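Local coordinates for epidermin biosynthesis protein EpiD (Staphylococcus aureus, PDB 3QJG) that probably catalyses the FMN-dependent oxidative decarboxylation of the C-terminal cysteine of the epidermin precursor peptide during lantibiotic maturation, at residues 113-118 / 139-144; 78-83 / 104-109; 6-11 / 33-38. One frame throughout, in Å; residues are numbered along the deposited sequence. Where two conformers were deposited one is given.

Overall arrangement
From the N terminus, contact 3 comes first, closing the chain around helix 21-28 by pairing strands 7-12 and 34-39. Contact 2 follows, where strand 79-85 receives the end of helix 101-107 after an excursion through helix 87-94. Contact 1 closes last, returning past helix 127-138 to lay strand 142-143 on strand 113-120. The three loops run in series, none inside or across another, but meet in one sheet: strand 79-85 joins strand 7-12 through Cys11 N and Ile81 O, and strand 113-120 through Ser114. Contacts 1 and 3 do not touch; contact 2 lies between them. Contacts 1 and 2 each also reach an FMN, but not the same one.

Contact 1: 113-118 / 139-144; sequences LSIFPN and YGVSIY. With FMN (flavin mononucleotide), chain M.
Short strand 142-143 pairs in parallel with strand 113-120 in the mixed sheet of this flavoprotein fold, Ser114 pairing with Ser142 and Ile115 with Ile143. Three backbone bonds join them: Ser142 N to Leu113 O, Ile115 N to Ser142 O (2.8 Å), and the almost straight Tyr144 N to Ile115 O (175°). The two serines share one face of the sheet, where water links them instead of a direct bond. Water 1 donates to Leu113 O at 2.9 Å, so that this carbonyl serves two donors, and is also bonded to Ser142 OG. A second water lies 2.7 Å from Ser114 OG and binds Ser142 OG weakly. On the isoleucine face the side-chain contacts between the segments are apolar. Ile143 CD1 comes against CB and CD1 of Ile115, the two side chains lying alongside each other, and Val141 CG1, anti to its backbone N (chi1 -179°), touches both Ile115 CD1 and Leu113 CD2, the latter at 3.6 Å. Farther along, the Phe116 and Tyr144 rings are inclined by 29° but slid apart, with centroids 5.4 Å from each other; the closest approach is Phe116 CD1 to Tyr144 CB, 3.4 Å, with Phe116 CE1 also near Tyr144 CD2. Beyond the paired part, Asn118 grips an FMN twice: its O accepts from flavin N3 at 2.7 Å, and its ND2 donates to flavin O4 at 3.1 Å, reading the pyrimidine edge of the isoalloxazine. Asn118 OD1 is meanwhile held by Ala165 N and Asn17 ND2. Gly140, in a Schellman motif, ends helix 127-138 just before the strand, and this helix packs through Leu136 and Ile133 on the isoleucine face. Helix 168-174 lies against Ser142, Phe116 and Tyr144, while strand 79-85 pairs with the other edge of strand 113-120.

Contact 2: 78-83 / 104-109; sequences DKIIIL and TICHTA. With FMN (flavin mononucleotide), chain P.
Ile80 CD1 touches two partners on the end of helix 101-107 and the turn after it, Ile105 CG2 at 3.9 Å and Ala109 CB at the same distance. CG1 stands anti to the carbonyl carbon (chi1 -57°) and CD1 continues the chain extended, which carries the methyl out from the strand. The side chains of Ile80 and Ile105 cross at about a right angle, and the atoms that meet are the CD1 methyl of Ile80 and the CG2 branch of Ile105. Two residues along, Ile82 reaches the same helix: its CD1 lies 3.8 Å from Cys106 SG and its CG1 4.0 Å from that sulfur. Ile80 CG2 is a looser neighbour of the sulfur, at 4.3 Å. Cys106 SG thus sits beside both isoleucines. No hydrogen bond spans this interface; side chains of residues two apart on the strand meet the helix by apolar packing alone, while Ile81 points away to the other face of the sheet. On the far side of the helix, Thr104 OG1 accepts a hydrogen bond from the ribityl O3' of an FMN at 2.8 Å and is also bonded to Asn100 O. This flavin is held largely by the second subunit, through residues such as Thr86 and Asn118 of that chain, so the helix packs on its own sheet with one side and helps complete a neighbour's cofactor site with another. His107 NE2 adds a bond to Ser87 OG of the second subunit. Within the chain, strand 79-85 runs between strands 7-12 and 113-120, and the helix spans both neighbours: Ile105 meets Leu9, and Cys106 meets Cys11 and Leu113. Helix 70-75 adjoins the helix through His70 and Ile73.

Contact 3: 6-11 / 33-38; sequences ENVLIC and DEVNVI
The Asn7 amide and the Glu34 carboxylate lie stacked, their planes 16° apart, as the two side chains leave the same face of the sheet. Asn7 CG stands anti to its carbonyl carbon, beside the backbone N, and OD1 turns back to the neighbouring strand and accepts from Glu34 N at 3.2 Å, the donor tilted 25° from the carbonyl plane. The amide of Asn36 meets the carboxylate at its edge: ND2 donates in its own plane to the anti lone pair of Glu34 OE1, a nearly straight bond of 2.9 Å. Lys76 NZ forms a salt bridge with the same oxygen, and Lys76 O binds Asn7 ND2. His77 NE2 and Asn58 ND2 hold the two ends of the Asn36 amide, which probably fixes its rotation. Leu9 CD1 follows on this face, 3.5 Å from Asn36 O, and farther along Cys11 SG touches Ile38 CG2 at 3.7 Å. On the other face the residues that meet, Val8, Ile10, Val35 and Val37, are aliphatic. Val8 and Val35 lie side by side, CG1 against CG2, and Ile10 CD1 presses on Val35 CG1 at 3.5 Å, tighter than usual for two carbons; helix 21-28 packs through Ile25 on Ile10 and through Leu28 on Ile10 and Val35. Between the faces, backbone bonds pass back and forth from Asp33 N to Glu6 O at the start to Ile38 N to Ile10 O at the end, the shortest inside the strands being Ile10 N to Asn36 O, 2.8 Å. The strand axes approach to 4.6 Å and are twisted by -24°. Strand 7-12, helix 21-28 and strand 34-39 make the beta-alpha-beta crossover of a Rossmann-like flavoprotein sheet, and Cys11, about 9 Å from a bound FMN, lies near the strand end that leads to the cofactor.

Contact 1: 113-118 / 139-144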
# COMPACT_ATOMS: atom_id res chain seq x y z
N LEU A 113 -18.71 12.44 36.44
CA LEU A 113 -17.37 12.55 35.95
C LEU A 113 -16.37 13.06 36.95
O LEU A 113 -16.60 14.10 37.61
CB LEU A 113 -17.38 13.45 34.72
CG LEU A 113 -16.04 13.73 34.02
CD1 LEU A 113 -15.82 12.46 33.19
CD2 LEU A 113 -16.18 15.03 33.22
N SER A 114 -15.25 12.34 37.04
CA SER A 114 -14.17 12.61 37.98
C SER A 114 -12.91 12.72 37.15
O SER A 114 -12.65 11.85 36.34
CB SER A 114 -13.96 11.46 38.96
OG SER A 114 -15.01 11.34 39.88
N ILE A 115 -12.12 13.76 37.42
CA ILE A 115 -10.89 14.05 36.70
C ILE A 115 -9.71 13.92 37.69
O ILE A 115 -9.77 14.46 38.79
CB ILE A 115 -10.96 15.46 36.07
CG1 ILE A 115 -12.07 15.50 35.00
CG2 ILE A 115 -9.62 15.82 35.45
CD1 ILE A 115 -12.41 16.89 34.40
N PHE A 116 -8.69 13.15 37.30
CA PHE A 116 -7.43 12.99 38.01
C PHE A 116 -6.32 13.62 37.19
O PHE A 116 -5.71 12.96 36.35
CB PHE A 116 -7.16 11.52 38.22
CG PHE A 116 -8.18 10.85 39.07
CD1 PHE A 116 -8.01 10.76 40.44
CD2 PHE A 116 -9.33 10.32 38.50
CE1 PHE A 116 -8.97 10.12 41.22
CE2 PHE A 116 -10.29 9.63 39.29
CZ PHE A 116 -10.12 9.55 40.64
N PRO A 117 -6.08 14.92 37.38
CA PRO A 117 -5.13 15.66 36.60
C PRO A 117 -3.70 15.15 36.70
O PRO A 117 -3.25 14.64 37.77
CB PRO A 117 -5.17 17.07 37.21
CG PRO A 117 -6.32 17.14 38.15
CD PRO A 117 -6.79 15.74 38.40
N ASN A 118 -2.96 15.31 35.60
CA ASN A 118 -1.63 14.73 35.47
C ASN A 118 -0.83 15.51 34.46
O ASN A 118 -1.09 15.44 33.26
CB ASN A 118 -1.77 13.26 35.07
CG ASN A 118 -0.46 12.47 35.28
OD1 ASN A 118 -0.34 11.71 36.25
ND2 ASN A 118 0.51 12.63 34.35
N TYR A 139 -19.64 23.34 37.64
CA TYR A 139 -20.62 22.59 36.90
C TYR A 139 -20.78 21.20 37.39
O TYR A 139 -21.43 20.37 36.74
CB TYR A 139 -20.24 22.48 35.45
CG TYR A 139 -19.95 23.77 34.73
CD1 TYR A 139 -20.72 24.89 34.88
CD2 TYR A 139 -18.93 23.79 33.80
CE1 TYR A 139 -20.43 26.04 34.16
CE2 TYR A 139 -18.65 24.90 33.08
CZ TYR A 139 -19.39 26.00 33.25
OH TYR A 139 -19.02 27.04 32.47
N GLY A 140 -20.12 20.90 38.49
CA GLY A 140 -20.37 19.70 39.24
C GLY A 140 -19.51 18.55 38.84
O GLY A 140 -19.85 17.40 39.19
N VAL A 141 -18.41 18.80 38.11
CA VAL A 141 -17.41 17.73 37.87
C VAL A 141 -16.53 17.59 39.11
O VAL A 141 -16.06 18.56 39.68
CB VAL A 141 -16.56 18.02 36.55
CG1 VAL A 141 -15.54 16.91 36.28
CG2 VAL A 141 -17.49 18.24 35.35
N SER A 142 -16.29 16.36 39.55
CA SER A 142 -15.32 16.14 40.63
C SER A 142 -13.83 16.19 40.14
O SER A 142 -13.45 15.44 39.24
CB SER A 142 -15.59 14.79 41.28
OG SER A 142 -16.97 14.64 41.56
N ILE A 143 -13.00 17.02 40.76
CA ILE A 143 -11.57 17.14 40.45
C ILE A 143 -10.77 16.62 41.64
O ILE A 143 -10.93 17.10 42.73
CB ILE A 143 -11.17 18.59 40.24
CG1 ILE A 143 -12.18 19.25 39.27
CG2 ILE A 143 -9.65 18.73 39.85
CD1 ILE A 143 -12.25 18.56 37.86
N TYR A 144 -9.98 15.57 41.44
CA TYR A 144 -9.16 15.02 42.49
C TYR A 144 -8.20 16.13 42.96
O TYR A 144 -7.65 16.85 42.13
CB TYR A 144 -8.39 13.78 42.02
CG TYR A 144 -7.64 13.14 43.16
CD1 TYR A 144 -6.31 13.44 43.41
CD2 TYR A 144 -8.28 12.24 44.00
CE1 TYR A 144 -5.63 12.87 44.50
CE2 TYR A 144 -7.62 11.69 45.09
CZ TYR A 144 -6.32 12.00 45.34
OH TYR A 144 -5.74 11.39 46.43
N1 FMN M . 0.31 16.25 28.62
C2 FMN M . -0.29 16.35 29.84
O2 FMN M . -1.17 17.19 30.02
N3 FMN M . 0.11 15.57 30.88
C4 FMN M . 1.11 14.66 30.71
O4 FMN M . 1.41 14.01 31.69
C4A FMN M . 1.75 14.53 29.49
N5 FMN M . 2.76 13.61 29.27
C5A FMN M . 3.31 13.49 28.03
C6 FMN M . 4.36 12.60 27.83
C7 FMN M . 4.92 12.48 26.58
C7M FMN M . 6.03 11.51 26.30
C8 FMN M . 4.43 13.27 25.53
C8M FMN M . 5.04 13.22 24.14
C9 FMN M . 3.43 14.18 25.74
C9A FMN M . 2.85 14.30 26.99
N10 FMN M . 1.85 15.25 27.20
C10 FMN M . 1.31 15.34 28.44
C1' FMN M . 1.30 16.16 26.13
C2' FMN M . -0.05 15.66 25.63
O2' FMN M . 0.05 14.27 25.26
C3' FMN M . -0.45 16.57 24.53
O3' FMN M . -0.69 17.91 25.02
C4' FMN M . -1.69 16.04 23.80
O4' FMN M . -2.14 16.99 22.85
C5' FMN M . -2.86 15.82 24.70
O5' FMN M . -3.82 15.13 23.93
P FMN M . -5.06 14.37 24.62
O1P FMN M . -6.12 14.25 23.57
O2P FMN M . -5.53 15.19 25.78
O3P FMN M . -4.86 12.97 25.00
O HOH W 1 -18.73 14.21 39.57
O HOH W 2 -15.74 11.78 42.47

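Contact 2: 78-83 / 104-109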
# COMPACT_ATOMS: atom_id res chain seq x y z
N ASP A 78 -21.89 4.16 35.67
CA ASP A 78 -22.27 4.89 36.83
C ASP A 78 -21.21 5.92 37.11
O ASP A 78 -21.51 6.99 37.57
CB ASP A 78 -22.39 3.94 37.98
CG ASP A 78 -23.40 2.86 37.70
OD1 ASP A 78 -24.60 3.15 37.82
OD2 ASP A 78 -23.00 1.77 37.28
N LYS A 79 -19.95 5.58 36.84
CA LYS A 79 -18.84 6.51 37.13
C LYS A 79 -18.00 6.57 35.89
O LYS A 79 -17.81 5.54 35.25
CB LYS A 79 -17.98 6.05 38.33
CG LYS A 79 -18.76 5.90 39.62
CD LYS A 79 -19.39 7.22 40.07
CE LYS A 79 -20.15 7.11 41.41
NZ LYS A 79 -20.58 8.46 41.86
N ILE A 80 -17.58 7.78 35.55
CA ILE A 80 -16.64 7.99 34.51
C ILE A 80 -15.51 8.79 35.08
O ILE A 80 -15.74 9.87 35.73
CB ILE A 80 -17.27 8.77 33.30
CG1 ILE A 80 -18.49 7.97 32.81
CG2 ILE A 80 -16.21 9.01 32.23
CD1 ILE A 80 -19.29 8.52 31.67
N ILE A 81 -14.30 8.29 34.84
CA ILE A 81 -13.09 8.92 35.33
C ILE A 81 -12.11 9.26 34.21
O ILE A 81 -11.90 8.48 33.29
CB ILE A 81 -12.39 8.10 36.44
CG1 ILE A 81 -11.64 6.86 35.95
CG2 ILE A 81 -13.41 7.59 37.54
CD1 ILE A 81 -10.88 6.22 37.11
N ILE A 82 -11.49 10.43 34.28
CA ILE A 82 -10.39 10.68 33.39
C ILE A 82 -9.06 10.49 34.15
O ILE A 82 -8.71 11.26 35.07
CB ILE A 82 -10.49 12.05 32.73
CG1 ILE A 82 -11.92 12.32 32.26
CG2 ILE A 82 -9.53 12.12 31.56
CD1 ILE A 82 -12.12 13.64 31.63
N LEU A 83 -8.31 9.45 33.79
CA LEU A 83 -7.09 9.08 34.51
C LEU A 83 -6.09 8.38 33.59
O LEU A 83 -6.40 7.29 33.06
CB LEU A 83 -7.42 8.16 35.70
CG LEU A 83 -6.27 8.02 36.69
CD1 LEU A 83 -6.71 7.57 38.07
CD2 LEU A 83 -5.17 7.12 36.15
N THR A 104 -16.58 13.47 23.88
CA THR A 104 -18.03 13.47 23.71
C THR A 104 -18.79 12.70 24.82
O THR A 104 -19.87 13.13 25.28
CB THR A 104 -18.42 12.84 22.33
OG1 THR A 104 -17.72 13.55 21.29
CG2 THR A 104 -19.90 12.84 22.08
N ILE A 105 -18.26 11.55 25.20
CA ILE A 105 -18.70 10.83 26.36
C ILE A 105 -18.69 11.69 27.62
O ILE A 105 -19.72 11.73 28.30
CB ILE A 105 -17.92 9.55 26.59
CG1 ILE A 105 -18.15 8.59 25.43
CG2 ILE A 105 -18.44 8.82 27.85
CD1 ILE A 105 -17.13 7.40 25.38
N CYS A 106 -17.62 12.47 27.86
CA CYS A 106 -17.51 13.26 29.09
C CYS A 106 -18.45 14.49 29.07
O CYS A 106 -19.05 14.88 30.09
CB CYS A 106 -16.03 13.64 29.37
SG CYS A 106 -14.96 12.16 29.64
N HIS A 107 -18.59 15.08 27.90
CA HIS A 107 -19.56 16.14 27.66
C HIS A 107 -21.01 15.74 28.01
O HIS A 107 -21.78 16.53 28.49
CB HIS A 107 -19.49 16.54 26.20
CG HIS A 107 -20.28 17.75 25.87
ND1 HIS A 107 -19.93 19.00 26.35
CD2 HIS A 107 -21.40 17.92 25.14
CE1 HIS A 107 -20.79 19.88 25.89
NE2 HIS A 107 -21.69 19.26 25.14
N THR A 108 -21.35 14.48 27.82
CA THR A 108 -22.69 14.00 28.00
C THR A 108 -22.99 13.62 29.48
O THR A 108 -24.14 13.27 29.84
CB THR A 108 -22.86 12.79 27.06
OG1 THR A 108 -22.50 13.18 25.72
CG2 THR A 108 -24.31 12.24 27.08
N ALA A 109 -21.98 13.69 30.35
CA ALA A 109 -22.10 12.98 31.63
C ALA A 109 -21.34 13.62 32.78
O ALA A 109 -20.74 12.93 33.60
CB ALA A 109 -21.68 11.59 31.43
N1 FMN P . -23.16 14.73 18.35
C2 FMN P . -24.04 15.78 18.45
O2 FMN P . -23.73 16.91 18.96
N3 FMN P . -25.29 15.59 17.90
C4 FMN P . -25.68 14.40 17.33
O4 FMN P . -26.84 14.32 16.92
C4A FMN P . -24.79 13.34 17.27
N5 FMN P . -25.13 12.10 16.73
C5A FMN P . -24.19 11.07 16.64
C6 FMN P . -24.51 9.84 16.08
C7 FMN P . -23.56 8.80 15.99
C7M FMN P . -23.91 7.45 15.39
C8 FMN P . -22.27 9.04 16.49
C8M FMN P . -21.18 7.99 16.42
C9 FMN P . -21.95 10.27 17.04
C9A FMN P . -22.91 11.29 17.13
N10 FMN P . -22.58 12.51 17.70
C10 FMN P . -23.51 13.54 17.77
C1' FMN P . -21.24 12.77 18.24
C2' FMN P . -20.42 13.64 17.30
O2' FMN P . -20.25 13.13 16.00
C3' FMN P . -19.05 13.79 17.91
O3' FMN P . -19.07 14.56 19.11
C4' FMN P . -18.07 14.43 16.89
O4' FMN P . -16.85 14.66 17.51
C5' FMN P . -18.58 15.71 16.36
O5' FMN P . -17.60 16.27 15.52
P FMN P . -17.96 17.48 14.53
O1P FMN P . -16.63 18.16 14.03
O2P FMN P . -18.82 18.37 15.30
O3P FMN P . -18.84 16.98 13.43

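Contact 3: 6-11 / 33-38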
# COMPACT_ATOMS: atom_id res chain seq x y z
N GLU A 6 -22.30 -1.72 39.72
CA GLU A 6 -21.93 -0.49 39.03
C GLU A 6 -20.82 -0.74 37.94
O GLU A 6 -19.99 -1.64 38.11
CB GLU A 6 -21.41 0.55 40.03
CG GLU A 6 -22.38 1.15 41.07
CD GLU A 6 -22.02 2.60 41.45
OE1 GLU A 6 -20.81 2.93 41.61
OE2 GLU A 6 -22.95 3.44 41.57
N ASN A 7 -20.78 0.10 36.89
CA ASN A 7 -19.71 0.09 35.90
C ASN A 7 -18.95 1.38 35.90
O ASN A 7 -19.55 2.48 36.02
CB ASN A 7 -20.27 -0.08 34.52
CG ASN A 7 -21.06 -1.35 34.36
OD1 ASN A 7 -20.74 -2.40 34.94
ND2 ASN A 7 -22.09 -1.27 33.55
N VAL A 8 -17.63 1.29 35.73
CA VAL A 8 -16.83 2.53 35.66
C VAL A 8 -16.15 2.54 34.31
O VAL A 8 -15.84 1.48 33.78
CB VAL A 8 -15.79 2.62 36.77
CG1 VAL A 8 -14.86 1.38 36.71
CG2 VAL A 8 -14.99 3.95 36.64
N LEU A 9 -15.97 3.71 33.73
CA LEU A 9 -15.25 3.83 32.51
C LEU A 9 -14.01 4.63 32.83
O LEU A 9 -14.13 5.70 33.46
CB LEU A 9 -16.09 4.53 31.43
CG LEU A 9 -15.43 4.91 30.09
CD1 LEU A 9 -14.90 3.65 29.32
CD2 LEU A 9 -16.44 5.73 29.25
N ILE A 10 -12.84 4.12 32.41
CA ILE A 10 -11.60 4.89 32.53
C ILE A 10 -11.28 5.54 31.21
O ILE A 10 -11.19 4.87 30.22
CB ILE A 10 -10.40 4.02 32.93
CG1 ILE A 10 -10.66 3.30 34.25
CG2 ILE A 10 -9.12 4.86 33.03
CD1 ILE A 10 -9.83 1.99 34.40
N CYS A 11 -11.11 6.84 31.23
CA CYS A 11 -10.69 7.59 30.06
C CYS A 11 -9.19 7.89 30.15
O CYS A 11 -8.78 8.58 31.03
CB CYS A 11 -11.53 8.86 29.96
SG CYS A 11 -13.34 8.49 29.87
N ASP A 33 -18.43 -3.86 38.71
CA ASP A 33 -18.67 -5.04 37.88
C ASP A 33 -17.81 -5.00 36.62
O ASP A 33 -16.90 -5.77 36.46
CB ASP A 33 -20.15 -5.16 37.49
CG ASP A 33 -20.50 -6.53 36.94
OD1 ASP A 33 -19.60 -7.41 36.94
OD2 ASP A 33 -21.65 -6.75 36.50
N GLU A 34 -18.10 -4.08 35.71
CA GLU A 34 -17.29 -3.93 34.51
C GLU A 34 -16.36 -2.76 34.74
O GLU A 34 -16.78 -1.74 35.29
CB GLU A 34 -18.11 -3.62 33.26
CG GLU A 34 -18.83 -4.81 32.64
CD GLU A 34 -19.60 -4.39 31.37
OE1 GLU A 34 -19.44 -3.24 30.87
OE2 GLU A 34 -20.36 -5.20 30.85
N VAL A 35 -15.11 -2.91 34.30
CA VAL A 35 -14.21 -1.75 34.22
C VAL A 35 -13.82 -1.70 32.75
O VAL A 35 -13.23 -2.64 32.25
CB VAL A 35 -12.94 -1.91 35.08
CG1 VAL A 35 -11.98 -0.74 34.80
CG2 VAL A 35 -13.29 -2.02 36.59
N ASN A 36 -14.18 -0.61 32.08
CA ASN A 36 -14.02 -0.42 30.64
C ASN A 36 -13.11 0.74 30.40
O ASN A 36 -12.92 1.57 31.29
CB ASN A 36 -15.38 -0.09 30.00
CG ASN A 36 -16.38 -1.24 30.17
OD1 ASN A 36 -15.99 -2.36 30.03
ND2 ASN A 36 -17.66 -0.94 30.53
N VAL A 37 -12.55 0.81 29.19
CA VAL A 37 -11.53 1.76 28.91
C VAL A 37 -11.71 2.33 27.56
O VAL A 37 -12.10 1.61 26.65
CB VAL A 37 -10.16 1.07 28.99
CG1 VAL A 37 -9.06 2.08 28.74
CG2 VAL A 37 -9.99 0.47 30.37
N ILE A 38 -11.40 3.63 27.45
CA ILE A 38 -11.28 4.33 26.19
C ILE A 38 -10.08 5.26 26.25
O ILE A 38 -9.84 5.84 27.29
CB ILE A 38 -12.57 5.20 25.88
CG1 ILE A 38 -12.50 5.82 24.48
CG2 ILE A 38 -12.82 6.28 26.97
CD1 ILE A 38 -13.84 6.54 24.04